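Local coordinates for nitrogenase molybdenum-iron protein alpha chain (Clostridium pasteurianum, PDB 4WES) that forms, with the beta chain, the component of nitrogenase that carries the iron-molybdenum cofactor and reduces dinitrogen to ammonia, at residues 43-51 against 440-448; 274-283 against 421-429. All coordinates share one frame; numbering follows the deposited sequence. Where two conformers were deposited one is given.

Interaction 1 of 2, residues 43-51 against 440-448; sequences TVPGIITAR and LIDDMNHHD
Asp443 OD1 is gripped twice: Thr49 OG1 donates to it at 2.8 Å, meeting the syn lone pair, and a water donates from 2.7 Å. That water also donates to Met444 O and accepts from Ala50 N, so it ties the two backbones together beside the carboxylate. Thr49 OG1 lies anti to its own backbone N (chi1 -175°), where it can also accept from Arg51 N and close an ST turn. The other oxygen, Asp443 OD2, accepts a hydrogen bond from a second water, which itself accepts from Val44 N. It also sits over one face of the Arg51 guanidinium, with Arg51 NE 3.5 Å from Asp443 OD2. The two flat groups are stacked, their planes 17° apart, so this salt bridge is one of charge, with no N-H aimed at the oxygen. Arg51 NH1 instead donates to Thr43 OG1 at 3.0 Å, close to the guanidinium plane, and NE to Glu368 O. Thr43 OG1 is hydrogen-bonded in turn to Gln46 of the beta chain. Further along, His446 N makes a weak bond to Ile48 O at 3.3 Å, and the His446 CB lies beside Ile48 CG2. Asn445 N-caps helix 446-456, its OD1 accepting from Asp448 N at 2.9 Å while Asp448 OD2 accepts from Asn445 N, a capping box. Aspartate suits its place here because it can accept on both oxygens and still offer a flat face to arginine; buried beside that cation, Asp443 would probably stay ionised, which would help hold the loop running on to the cluster ligand Cys53.

Interaction 2 of 2, residues 274-283 against 421-429; sequences ETKYGIPWIK and GVPLSSYGG
Trp281 and Ser425 meet in the tight part of this contact. Ser425 CA stands over the six-membered ring of the indole, 3.6 Å from its centroid and 18° off the normal, a CH-pi contact. The Trp281 CG lies between its backbone N and carbonyl carbon (chi1 62°), which brings the indole face against Ser425, with Ser426 N over the same face. A small residue suits this place because its backbone can lie close against the ring. Next to this CH-pi contact, Ser425 N donates to Trp281 O at 2.8 Å and Lys283 N to Pro423 O at 3.2 Å. These two bonds flank Ile282 and Leu424, a non-hydrogen-bonded antiparallel pair. Strand 281-283 is an edge strand of a parallel four-stranded sheet in one of the Rossmann-like domains of the nitrogenase fold; loop 421-429 therefore adds a single antiparallel bridge to its edge. Pro423, centre of an inverse gamma turn, bends the chain there. On the face of Ile282, its CG2 packs 3.6 Å from Leu424 CD2 and also touches Val422 CG1, in a layer of branched side chains against helices 289-303 and 411-419. On the strand side of Trp281 and Lys283, the lysine chain runs along Tyr427, its CE over the ring 3.9 Å from the centroid; bends at chi2 and chi4 carry NZ on to Gln261 O and Val260 O, next to the cofactor ligand Cys262. Tyr427 OH bonds to His349. Ser426 O is buried here without a polar partner, 3.4 Å from Lys283 CB. The other side is sparser and partly open to solvent: Glu274 reaches from the last turn of helix 263-277 on an extended chain, and its OE1 accepts from Ser425 OG at 2.7 Å.

The two contacts hold different parts of the chain, with centres 32 Å apart and nearest atoms about 8 Å apart, and interaction 2 is nested within the loop closed by interaction 1. Interaction 1 is wholly buried and lies against the beta chain; it joins the segment leading to helix 54-63 to the end of a strand in the mixed sheet, using charge, a short hydroxyl-carboxylate bond and bridging waters. Interaction 2 is partly buried, touches no other subunit, and relies on backbone pairing, CH-pi contacts and aliphatic packing, with polar side-chain bonding across it left to its rim. Each comes within about 9 Å of the iron-molybdenum cofactor, through Arg51 and Lys283 respectively.

Interaction 1 of 2, residues 43-51 against 440-448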
ATOM      1  N   THR A  43       3.245  -2.019  44.898  1.00 10.78           N
ATOM      2  CA  THR A  43       4.337  -2.229  43.983  1.00 10.13           C
ATOM      3  C   THR A  43       5.587  -1.577  44.545  1.00  9.86           C
ATOM      4  O   THR A  43       5.543  -0.451  45.045  1.00 12.13           O
ATOM      5  CB  THR A  43       4.042  -1.576  42.624  1.00 10.65           C
ATOM      6  OG1 THR A  43       2.700  -1.920  42.226  1.00 11.33           O
ATOM      7  CG2 THR A  43       5.027  -2.014  41.587  1.00 11.19           C
ATOM      8  N   VAL A  44       6.733  -2.250  44.454  1.00 10.75           N
ATOM      9  CA  VAL A  44       7.994  -1.586  44.811  1.00 11.06           C
ATOM     10  C   VAL A  44       8.308  -0.514  43.763  1.00 10.61           C
ATOM     11  O   VAL A  44       8.362  -0.807  42.572  1.00 10.80           O
ATOM     12  CB  VAL A  44       9.154  -2.606  44.866  1.00 11.59           C
ATOM     13  CG1 VAL A  44      10.446  -1.887  45.182  1.00 12.17           C
ATOM     14  CG2 VAL A  44       8.888  -3.695  45.886  1.00 13.32           C
ATOM     15  N   PRO A  45       8.509   0.734  44.192  1.00 11.15           N
ATOM     16  CA  PRO A  45       8.876   1.754  43.213  1.00 11.36           C
ATOM     17  C   PRO A  45      10.150   1.424  42.454  1.00 10.72           C
ATOM     18  O   PRO A  45      11.133   0.980  43.050  1.00 11.68           O
ATOM     19  CB  PRO A  45       9.041   3.016  44.075  1.00 11.66           C
ATOM     20  CG  PRO A  45       8.130   2.770  45.243  1.00 12.29           C
ATOM     21  CD  PRO A  45       8.324   1.313  45.535  1.00 11.83           C
ATOM     22  N   GLY A  46      10.138   1.642  41.151  1.00 10.69           N
ATOM     23  CA  GLY A  46      11.309   1.525  40.300  1.00 10.86           C
ATOM     24  C   GLY A  46      11.644   0.136  39.793  1.00 11.55           C
ATOM     25  O   GLY A  46      12.643  -0.012  39.080  1.00 13.05           O
ATOM     26  N   ILE A  47      10.820  -0.873  40.107  1.00 11.06           N
ATOM     27  CA  ILE A  47      11.130  -2.265  39.855  0.51 10.80           C
ATOM     28  C   ILE A  47      10.801  -2.736  38.414  1.00 10.11           C
ATOM     29  O   ILE A  47      11.186  -3.840  38.046  1.00 11.76           O
ATOM     30  CB  ILE A  47      10.446  -3.092  40.975  0.51 12.64           C
ATOM     31  CG1 ILE A  47      11.280  -4.332  41.318  0.51 13.13           C
ATOM     32  CG2 ILE A  47       9.013  -3.421  40.595  0.51 11.69           C
ATOM     33  CD1 ILE A  47      11.016  -4.994  42.650  0.51 14.42           C
ATOM     34  N   ILE A  48      10.074  -1.897  37.663  1.00 10.77           N
ATOM     35  CA  ILE A  48       9.559  -2.240  36.323  1.00 10.22           C
ATOM     36  C   ILE A  48       8.475  -3.339  36.453  1.00  9.99           C
ATOM     37  O   ILE A  48       8.697  -4.507  36.223  1.00 10.94           O
ATOM     38  CB  ILE A  48      10.611  -2.534  35.243  1.00 10.93           C
ATOM     39  CG1 ILE A  48      11.630  -1.398  35.189  1.00 11.16           C
ATOM     40  CG2 ILE A  48       9.926  -2.706  33.894  1.00 11.32           C
ATOM     41  CD1 ILE A  48      12.748  -1.582  34.175  1.00 12.43           C
ATOM     42  N   THR A  49       7.300  -2.875  36.848  1.00 11.55           N
ATOM     43  CA  THR A  49       6.101  -3.670  37.016  1.00 10.79           C
ATOM     44  C   THR A  49       5.299  -3.693  35.710  1.00 10.18           C
ATOM     45  O   THR A  49       5.434  -2.805  34.867  1.00 11.32           O
ATOM     46  CB  THR A  49       5.218  -3.053  38.141  1.00 10.34           C
ATOM     47  OG1 THR A  49       4.086  -3.904  38.381  1.00 10.24           O
ATOM     48  CG2 THR A  49       4.745  -1.639  37.836  1.00 10.75           C
ATOM     49  N   ALA A  50       4.409  -4.662  35.594  1.00  9.32           N
ATOM     50  CA  ALA A  50       3.421  -4.664  34.514  1.00  9.86           C
ATOM     51  C   ALA A  50       2.076  -4.054  34.939  1.00  9.16           C
ATOM     52  O   ALA A  50       1.223  -3.836  34.102  1.00  8.90           O
ATOM     53  CB  ALA A  50       3.200  -6.066  34.002  1.00 10.45           C
ATOM     54  N   ARG A  51       1.931  -3.785  36.230  1.00  8.83           N
ATOM     55  CA  ARG A  51       0.640  -3.322  36.792  1.00  8.37           C
ATOM     56  C   ARG A  51       0.141  -2.019  36.250  1.00  8.44           C
ATOM     57  O   ARG A  51       0.906  -1.119  35.882  1.00  9.42           O
ATOM     58  CB  ARG A  51       0.773  -3.154  38.306  1.00  9.32           C
ATOM     59  CG  ARG A  51       0.820  -4.461  39.069  1.00  9.24           C
ATOM     60  CD  ARG A  51       1.117  -4.201  40.519  1.00  9.89           C
ATOM     61  NE  ARG A  51       0.789  -5.324  41.357  1.00 10.47           N
ATOM     62  CZ  ARG A  51       0.785  -5.304  42.670  1.00 10.29           C
ATOM     63  NH1 ARG A  51       1.223  -4.248  43.329  1.00 10.72           N
ATOM     64  NH2 ARG A  51       0.348  -6.355  43.345  1.00 11.34           N
ATOM     65  N   LEU A 440       5.862 -19.871  41.485  1.00 11.17           N
ATOM     66  CA  LEU A 440       4.898 -18.806  41.367  1.00 11.03           C
ATOM     67  C   LEU A 440       5.590 -17.491  41.674  1.00 11.39           C
ATOM     68  O   LEU A 440       6.341 -17.399  42.639  1.00 12.69           O
ATOM     69  CB  LEU A 440       3.748 -19.036  42.345  1.00 13.09           C
ATOM     70  CG  LEU A 440       2.891 -20.250  41.972  1.00 14.04           C
ATOM     71  CD1 LEU A 440       3.380 -21.537  42.592  1.00 14.24           C
ATOM     72  CD2 LEU A 440       1.401 -20.042  42.181  1.00 19.14           C
ATOM     73  N   ILE A 441       5.297 -16.474  40.842  1.00 10.63           N
ATOM     74  CA  ILE A 441       5.899 -15.151  41.022  1.00 10.80           C
ATOM     75  C   ILE A 441       4.799 -14.082  40.945  1.00 11.05           C
ATOM     76  O   ILE A 441       4.242 -13.800  39.879  1.00 12.28           O
ATOM     77  CB  ILE A 441       6.971 -14.835  39.958  1.00 11.03           C
ATOM     78  CG1 ILE A 441       8.051 -15.935  39.896  1.00 13.30           C
ATOM     79  CG2 ILE A 441       7.573 -13.476  40.269  1.00 12.05           C
ATOM     80  CD1 ILE A 441       9.025 -15.755  38.746  1.00 13.52           C
ATOM     81  N   ASP A 442       4.505 -13.468  42.075  1.00 10.10           N
ATOM     82  CA  ASP A 442       3.528 -12.392  42.160  1.00 10.36           C
ATOM     83  C   ASP A 442       4.188 -11.068  41.797  1.00  9.73           C
ATOM     84  O   ASP A 442       5.281 -10.748  42.263  1.00 10.92           O
ATOM     85  CB  ASP A 442       2.929 -12.335  43.564  1.00 10.31           C
ATOM     86  CG  ASP A 442       1.950 -11.213  43.741  1.00 10.35           C
ATOM     87  OD1 ASP A 442       0.861 -11.321  43.132  1.00 10.56           O
ATOM     88  OD2 ASP A 442       2.282 -10.244  44.453  1.00 11.27           O
ATOM     89  N   ASP A 443       3.493 -10.266  40.980  1.00  9.37           N
ATOM     90  CA  ASP A 443       4.014  -8.980  40.512  1.00  9.58           C
ATOM     91  C   ASP A 443       5.417  -9.172  39.924  1.00  9.50           C
ATOM     92  O   ASP A 443       6.360  -8.437  40.224  1.00 10.92           O
ATOM     93  CB  ASP A 443       3.985  -7.923  41.625  1.00 10.29           C
ATOM     94  CG  ASP A 443       4.109  -6.474  41.133  1.00  9.75           C
ATOM     95  OD1 ASP A 443       4.096  -6.192  39.916  1.00 10.49           O
ATOM     96  OD2 ASP A 443       4.263  -5.588  42.038  1.00 10.99           O
ATOM     97  N   MET A 444       5.553 -10.150  39.054  1.00  9.94           N
ATOM     98  CA  MET A 444       6.822 -10.410  38.353  1.00  9.74           C
ATOM     99  C   MET A 444       7.288  -9.185  37.623  1.00  9.36           C
ATOM    100  O   MET A 444       6.535  -8.598  36.825  1.00 10.63           O
ATOM    101  CB  MET A 444       6.610 -11.535  37.334  1.00 10.09           C
ATOM    102  CG  MET A 444       7.907 -11.954  36.672  1.00 10.67           C
ATOM    103  SD  MET A 444       7.681 -13.084  35.269  1.00 11.22           S
ATOM    104  CE  MET A 444       6.961 -12.005  34.076  1.00 12.29           C
ATOM    105  N   ASN A 445       8.542  -8.807  37.860  1.00  9.52           N
ATOM    106  CA  ASN A 445       9.123  -7.637  37.208  1.00  9.84           C
ATOM    107  C   ASN A 445      10.114  -8.045  36.134  1.00  9.46           C
ATOM    108  O   ASN A 445      10.386  -9.218  35.931  1.00 10.00           O
ATOM    109  CB  ASN A 445       9.703  -6.695  38.252  1.00 10.17           C
ATOM    110  CG  ASN A 445      10.795  -7.339  39.052  1.00 10.69           C
ATOM    111  OD1 ASN A 445      11.759  -7.888  38.497  1.00 11.46           O
ATOM    112  ND2 ASN A 445      10.687  -7.272  40.380  1.00 11.77           N
ATOM    113  N   HIS A 446      10.672  -7.056  35.453  1.00  9.31           N
ATOM    114  CA  HIS A 446      11.583  -7.326  34.345  1.00 10.49           C
ATOM    115  C   HIS A 446      12.788  -8.137  34.794  1.00  9.97           C
ATOM    116  O   HIS A 446      13.169  -9.088  34.136  1.00 10.73           O
ATOM    117  CB  HIS A 446      12.020  -5.999  33.705  1.00 11.25           C
ATOM    118  CG  HIS A 446      13.002  -6.181  32.615  1.00 11.66           C
ATOM    119  ND1 HIS A 446      12.694  -6.813  31.431  1.00 11.94           N
ATOM    120  CD2 HIS A 446      14.321  -5.888  32.560  1.00 13.54           C
ATOM    121  CE1 HIS A 446      13.786  -6.898  30.700  1.00 12.69           C
ATOM    122  NE2 HIS A 446      14.767  -6.313  31.344  1.00 13.94           N
ATOM    123  N   HIS A 447      13.392  -7.744  35.918  1.00 10.36           N
ATOM    124  CA  HIS A 447      14.507  -8.498  36.461  1.00 11.01           C
ATOM    125  C   HIS A 447      14.150  -9.959  36.671  1.00 10.75           C
ATOM    126  O   HIS A 447      14.895 -10.869  36.260  1.00 11.33           O
ATOM    127  CB  HIS A 447      14.961  -7.877  37.807  1.00 11.92           C
ATOM    128  CG  HIS A 447      15.826  -8.787  38.596  1.00 13.20           C
ATOM    129  ND1 HIS A 447      17.170  -8.961  38.314  1.00 13.34           N
ATOM    130  CD2 HIS A 447      15.529  -9.667  39.589  1.00 14.11           C
ATOM    131  CE1 HIS A 447      17.652  -9.899  39.101  1.00 14.73           C
ATOM    132  NE2 HIS A 447      16.691 -10.339  39.893  1.00 14.34           N
ATOM    133  N   ASP A 448      13.024 -10.210  37.337  1.00 10.53           N
ATOM    134  CA  ASP A 448      12.632 -11.566  37.643  1.00 10.76           C
ATOM    135  C   ASP A 448      12.463 -12.364  36.338  1.00  9.44           C
ATOM    136  O   ASP A 448      12.889 -13.518  36.217  1.00 10.92           O
ATOM    137  CB  ASP A 448      11.281 -11.583  38.364  1.00 10.79           C
ATOM    138  CG  ASP A 448      11.233 -10.850  39.665  1.00 10.74           C
ATOM    139  OD1 ASP A 448      12.288 -10.709  40.337  1.00 11.63           O
ATOM    140  OD2 ASP A 448      10.093 -10.414  39.977  1.00 11.34           O
TER
HETATM  141  O   HOH W   1       6.667  -4.922  43.219  1.00 11.25           O
HETATM  142  O   HOH W   2       4.366  -7.034  37.347  1.00 10.43           O
HETATM  143  O   HOH W   3      -0.825  -9.255  43.657  1.00 10.66           O
HETATM  144  O   HOH W   4       1.628  -7.794  45.534  1.00 10.96           O

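Interaction 2 of 2, residues 274-283 against 421-429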
ATOM      1  N   GLU A 274     -25.456 -13.971  46.055  1.00 11.70           N
ATOM      2  CA  GLU A 274     -25.838 -15.096  46.879  1.00 12.21           C
ATOM      3  C   GLU A 274     -26.478 -14.611  48.188  1.00 12.76           C
ATOM      4  O   GLU A 274     -27.522 -15.117  48.600  1.00 13.75           O
ATOM      5  CB  GLU A 274     -24.661 -16.028  47.175  1.00 13.71           C
ATOM      6  CG  GLU A 274     -25.078 -17.280  47.935  1.00 15.88           C
ATOM      7  CD  GLU A 274     -24.022 -18.340  48.071  1.00 20.60           C
ATOM      8  OE1 GLU A 274     -22.932 -18.200  47.496  1.00 19.08           O
ATOM      9  OE2 GLU A 274     -24.287 -19.291  48.812  1.00 31.23           O
ATOM     10  N   THR A 275     -25.866 -13.620  48.856  1.00 12.74           N
ATOM     11  CA  THR A 275     -26.401 -13.143  50.118  1.00 12.62           C
ATOM     12  C   THR A 275     -27.778 -12.484  49.940  1.00 13.24           C
ATOM     13  O   THR A 275     -28.708 -12.715  50.730  1.00 15.39           O
ATOM     14  CB  THR A 275     -25.429 -12.140  50.726  1.00 13.35           C
ATOM     15  OG1 THR A 275     -24.181 -12.807  50.942  1.00 14.37           O
ATOM     16  CG2 THR A 275     -25.977 -11.543  51.986  1.00 15.03           C
ATOM     17  N   LYS A 276     -27.895 -11.615  48.935  1.00 12.52           N
ATOM     18  CA  LYS A 276     -29.082 -10.778  48.794  1.00 13.39           C
ATOM     19  C   LYS A 276     -30.251 -11.520  48.144  1.00 13.53           C
ATOM     20  O   LYS A 276     -31.395 -11.336  48.554  1.00 15.20           O
ATOM     21  CB  LYS A 276     -28.754  -9.514  48.008  1.00 13.33           C
ATOM     22  CG  LYS A 276     -29.927  -8.554  47.868  1.00 13.82           C
ATOM     23  CD  LYS A 276     -29.490  -7.198  47.309  1.00 14.13           C
ATOM     24  CE  LYS A 276     -30.674  -6.272  47.108  1.00 15.99           C
ATOM     25  NZ  LYS A 276     -30.265  -4.903  46.723  1.00 19.63           N
ATOM     26  N   TYR A 277     -29.960 -12.332  47.132  1.00 13.07           N
ATOM     27  CA  TYR A 277     -30.998 -12.990  46.322  1.00 13.34           C
ATOM     28  C   TYR A 277     -31.118 -14.511  46.549  1.00 12.91           C
ATOM     29  O   TYR A 277     -32.117 -15.100  46.148  1.00 14.96           O
ATOM     30  CB  TYR A 277     -30.771 -12.698  44.828  1.00 12.99           C
ATOM     31  CG  TYR A 277     -30.843 -11.250  44.495  1.00 13.49           C
ATOM     32  CD1 TYR A 277     -32.052 -10.543  44.582  1.00 14.65           C
ATOM     33  CD2 TYR A 277     -29.712 -10.533  44.113  1.00 13.12           C
ATOM     34  CE1 TYR A 277     -32.127  -9.187  44.309  1.00 14.61           C
ATOM     35  CE2 TYR A 277     -29.795  -9.205  43.833  1.00 12.95           C
ATOM     36  CZ  TYR A 277     -30.988  -8.521  43.918  1.00 13.89           C
ATOM     37  OH  TYR A 277     -31.030  -7.183  43.634  1.00 14.93           O
ATOM     38  N   GLY A 278     -30.084 -15.123  47.119  1.00 13.06           N
ATOM     39  CA  GLY A 278     -30.063 -16.578  47.276  1.00 13.75           C
ATOM     40  C   GLY A 278     -29.513 -17.291  46.061  1.00 12.78           C
ATOM     41  O   GLY A 278     -29.539 -18.507  46.009  1.00 14.21           O
ATOM     42  N   ILE A 279     -28.990 -16.547  45.072  1.00 12.17           N
ATOM     43  CA  ILE A 279     -28.493 -17.165  43.853  1.00 11.69           C
ATOM     44  C   ILE A 279     -27.113 -17.754  44.094  1.00 10.84           C
ATOM     45  O   ILE A 279     -26.177 -17.015  44.430  1.00 11.96           O
ATOM     46  CB  ILE A 279     -28.472 -16.153  42.708  1.00 11.34           C
ATOM     47  CG1 ILE A 279     -29.867 -15.571  42.423  1.00 13.67           C
ATOM     48  CG2 ILE A 279     -27.867 -16.772  41.451  1.00 12.59           C
ATOM     49  CD1 ILE A 279     -29.846 -14.293  41.617  1.00 13.35           C
ATOM     50  N   PRO A 280     -26.961 -19.081  43.920  1.00 11.79           N
ATOM     51  CA  PRO A 280     -25.652 -19.714  44.112  1.00 12.93           C
ATOM     52  C   PRO A 280     -24.735 -19.416  42.955  1.00 11.15           C
ATOM     53  O   PRO A 280     -25.168 -19.033  41.868  1.00 11.85           O
ATOM     54  CB  PRO A 280     -25.998 -21.199  44.178  1.00 14.64           C
ATOM     55  CG  PRO A 280     -27.241 -21.328  43.370  1.00 17.35           C
ATOM     56  CD  PRO A 280     -28.000 -20.051  43.536  1.00 13.36           C
ATOM     57  N   TRP A 281     -23.444 -19.610  43.185  1.00 12.06           N
ATOM     58  CA  TRP A 281     -22.470 -19.504  42.103  1.00 10.65           C
ATOM     59  C   TRP A 281     -21.553 -20.706  42.104  1.00 11.20           C
ATOM     60  O   TRP A 281     -21.329 -21.325  43.138  1.00 12.27           O
ATOM     61  CB  TRP A 281     -21.674 -18.218  42.163  1.00 11.71           C
ATOM     62  CG  TRP A 281     -20.801 -17.941  43.361  1.00 11.82           C
ATOM     63  CD1 TRP A 281     -21.185 -17.358  44.538  1.00 12.28           C
ATOM     64  CD2 TRP A 281     -19.397 -18.198  43.483  1.00 11.29           C
ATOM     65  NE1 TRP A 281     -20.097 -17.183  45.357  1.00 13.62           N
ATOM     66  CE2 TRP A 281     -18.988 -17.698  44.731  1.00 11.51           C
ATOM     67  CE3 TRP A 281     -18.442 -18.783  42.642  1.00 12.23           C
ATOM     68  CZ2 TRP A 281     -17.671 -17.790  45.177  1.00 13.81           C
ATOM     69  CZ3 TRP A 281     -17.149 -18.856  43.077  1.00 14.05           C
ATOM     70  CH2 TRP A 281     -16.774 -18.339  44.313  1.00 14.37           C
ATOM     71  N   ILE A 282     -21.041 -21.041  40.916  1.00 11.23           N
ATOM     72  CA  ILE A 282     -19.979 -22.014  40.791  1.00 11.43           C
ATOM     73  C   ILE A 282     -18.847 -21.367  40.051  1.00 10.30           C
ATOM     74  O   ILE A 282     -19.034 -20.530  39.166  1.00 11.40           O
ATOM     75  CB  ILE A 282     -20.390 -23.312  40.050  1.00 12.68           C
ATOM     76  CG1 ILE A 282     -20.961 -23.034  38.653  1.00 13.29           C
ATOM     77  CG2 ILE A 282     -21.345 -24.127  40.872  1.00 14.18           C
ATOM     78  CD1 ILE A 282     -21.029 -24.285  37.802  1.00 15.35           C
ATOM     79  N   LYS A 283     -17.617 -21.741  40.423  1.00 10.97           N
ATOM     80  CA  LYS A 283     -16.495 -21.406  39.554  1.00 11.07           C
ATOM     81  C   LYS A 283     -16.630 -22.155  38.259  1.00 11.41           C
ATOM     82  O   LYS A 283     -16.945 -23.324  38.250  1.00 16.10           O
ATOM     83  CB  LYS A 283     -15.179 -21.761  40.255  1.00 11.94           C
ATOM     84  CG  LYS A 283     -13.919 -21.288  39.509  1.00 11.50           C
ATOM     85  CD  LYS A 283     -13.781 -19.771  39.562  1.00 11.23           C
ATOM     86  CE  LYS A 283     -12.664 -19.232  38.675  1.00 11.60           C
ATOM     87  NZ  LYS A 283     -12.813 -19.574  37.236  1.00 10.98           N
ATOM     88  N   GLY A 421     -17.836 -32.771  44.111  1.00 24.42           N
ATOM     89  CA  GLY A 421     -16.799 -32.037  43.384  1.00 22.80           C
ATOM     90  C   GLY A 421     -17.274 -30.772  42.677  1.00 20.25           C
ATOM     91  O   GLY A 421     -16.485 -30.134  41.970  1.00 21.72           O
ATOM     92  N   VAL A 422     -18.525 -30.364  42.871  1.00 16.90           N
ATOM     93  CA  VAL A 422     -19.015 -29.182  42.193  1.00 16.72           C
ATOM     94  C   VAL A 422     -18.555 -27.964  42.996  1.00 14.70           C
ATOM     95  O   VAL A 422     -18.756 -27.929  44.217  1.00 15.53           O
ATOM     96  CB  VAL A 422     -20.551 -29.230  42.099  1.00 16.96           C
ATOM     97  CG1 VAL A 422     -21.093 -27.965  41.461  1.00 17.27           C
ATOM     98  CG2 VAL A 422     -21.009 -30.455  41.317  1.00 20.12           C
ATOM     99  N   PRO A 423     -17.931 -26.970  42.330  1.00 15.35           N
ATOM    100  CA  PRO A 423     -17.286 -25.860  43.046  1.00 14.24           C
ATOM    101  C   PRO A 423     -18.294 -24.749  43.380  1.00 13.56           C
ATOM    102  O   PRO A 423     -18.173 -23.601  42.924  1.00 13.84           O
ATOM    103  CB  PRO A 423     -16.221 -25.393  42.068  1.00 15.00           C
ATOM    104  CG  PRO A 423     -16.831 -25.674  40.721  1.00 14.62           C
ATOM    105  CD  PRO A 423     -17.582 -26.980  40.896  1.00 15.18           C
ATOM    106  N   LEU A 424     -19.321 -25.126  44.153  1.00 13.99           N
ATOM    107  CA  LEU A 424     -20.311 -24.167  44.630  1.00 13.11           C
ATOM    108  C   LEU A 424     -19.664 -23.210  45.637  1.00 13.89           C
ATOM    109  O   LEU A 424     -19.135 -23.627  46.667  1.00 15.96           O
ATOM    110  CB  LEU A 424     -21.511 -24.891  45.242  1.00 15.47           C
ATOM    111  CG  LEU A 424     -22.547 -25.391  44.253  1.00 14.64           C
ATOM    112  CD1 LEU A 424     -23.387 -26.491  44.833  1.00 20.24           C
ATOM    113  CD2 LEU A 424     -23.446 -24.252  43.782  1.00 15.99           C
ATOM    114  N   SER A 425     -19.743 -21.930  45.321  1.00 13.01           N
ATOM    115  CA  SER A 425     -19.187 -20.863  46.161  1.00 15.96           C
ATOM    116  C   SER A 425     -17.772 -21.170  46.588  1.00 15.52           C
ATOM    117  O   SER A 425     -17.395 -20.918  47.714  1.00 20.54           O
ATOM    118  CB  SER A 425     -20.122 -20.613  47.355  1.00 19.65           C
ATOM    119  OG  SER A 425     -21.441 -20.396  46.858  1.00 23.80           O
ATOM    120  N   SER A 426     -16.970 -21.690  45.667  1.00 14.07           N
ATOM    121  CA  SER A 426     -15.607 -22.044  46.013  1.00 16.10           C
ATOM    122  C   SER A 426     -14.704 -21.868  44.815  1.00 13.92           C
ATOM    123  O   SER A 426     -15.150 -21.772  43.662  1.00 15.74           O
ATOM    124  CB  SER A 426     -15.550 -23.445  46.569  1.00 24.35           C
ATOM    125  OG  SER A 426     -15.909 -24.356  45.599  1.00 22.96           O
ATOM    126  N   TYR A 427     -13.399 -21.762  45.090  1.00 13.79           N
ATOM    127  CA  TYR A 427     -12.368 -21.652  44.053  1.00 12.59           C
ATOM    128  C   TYR A 427     -11.092 -22.147  44.665  1.00 12.05           C
ATOM    129  O   TYR A 427     -10.606 -21.555  45.636  1.00 14.58           O
ATOM    130  CB  TYR A 427     -12.206 -20.213  43.605  1.00 13.16           C
ATOM    131  CG  TYR A 427     -11.123 -19.935  42.561  1.00 11.37           C
ATOM    132  CD1 TYR A 427     -10.837 -20.846  41.549  1.00 11.63           C
ATOM    133  CD2 TYR A 427     -10.410 -18.753  42.585  1.00 12.23           C
ATOM    134  CE1 TYR A 427      -9.894 -20.563  40.591  1.00 13.15           C
ATOM    135  CE2 TYR A 427      -9.455 -18.462  41.622  1.00 11.79           C
ATOM    136  CZ  TYR A 427      -9.192 -19.369  40.631  1.00 12.41           C
ATOM    137  OH  TYR A 427      -8.276 -19.048  39.639  1.00 15.29           O
ATOM    138  N   GLY A 428     -10.545 -23.222  44.110  1.00 13.91           N
ATOM    139  CA  GLY A 428      -9.336 -23.827  44.676  1.00 16.14           C
ATOM    140  C   GLY A 428      -8.056 -23.061  44.473  1.00 13.04           C
ATOM    141  O   GLY A 428      -7.075 -23.337  45.152  1.00 13.59           O
ATOM    142  N   GLY A 429      -8.018 -22.161  43.490  1.00 13.33           N
ATOM    143  CA  GLY A 429      -6.845 -21.348  43.236  1.00 12.28           C
ATOM    144  C   GLY A 429      -5.860 -22.006  42.292  1.00 12.23           C
ATOM    145  O   GLY A 429      -5.941 -23.205  41.976  1.00 13.04           O
TER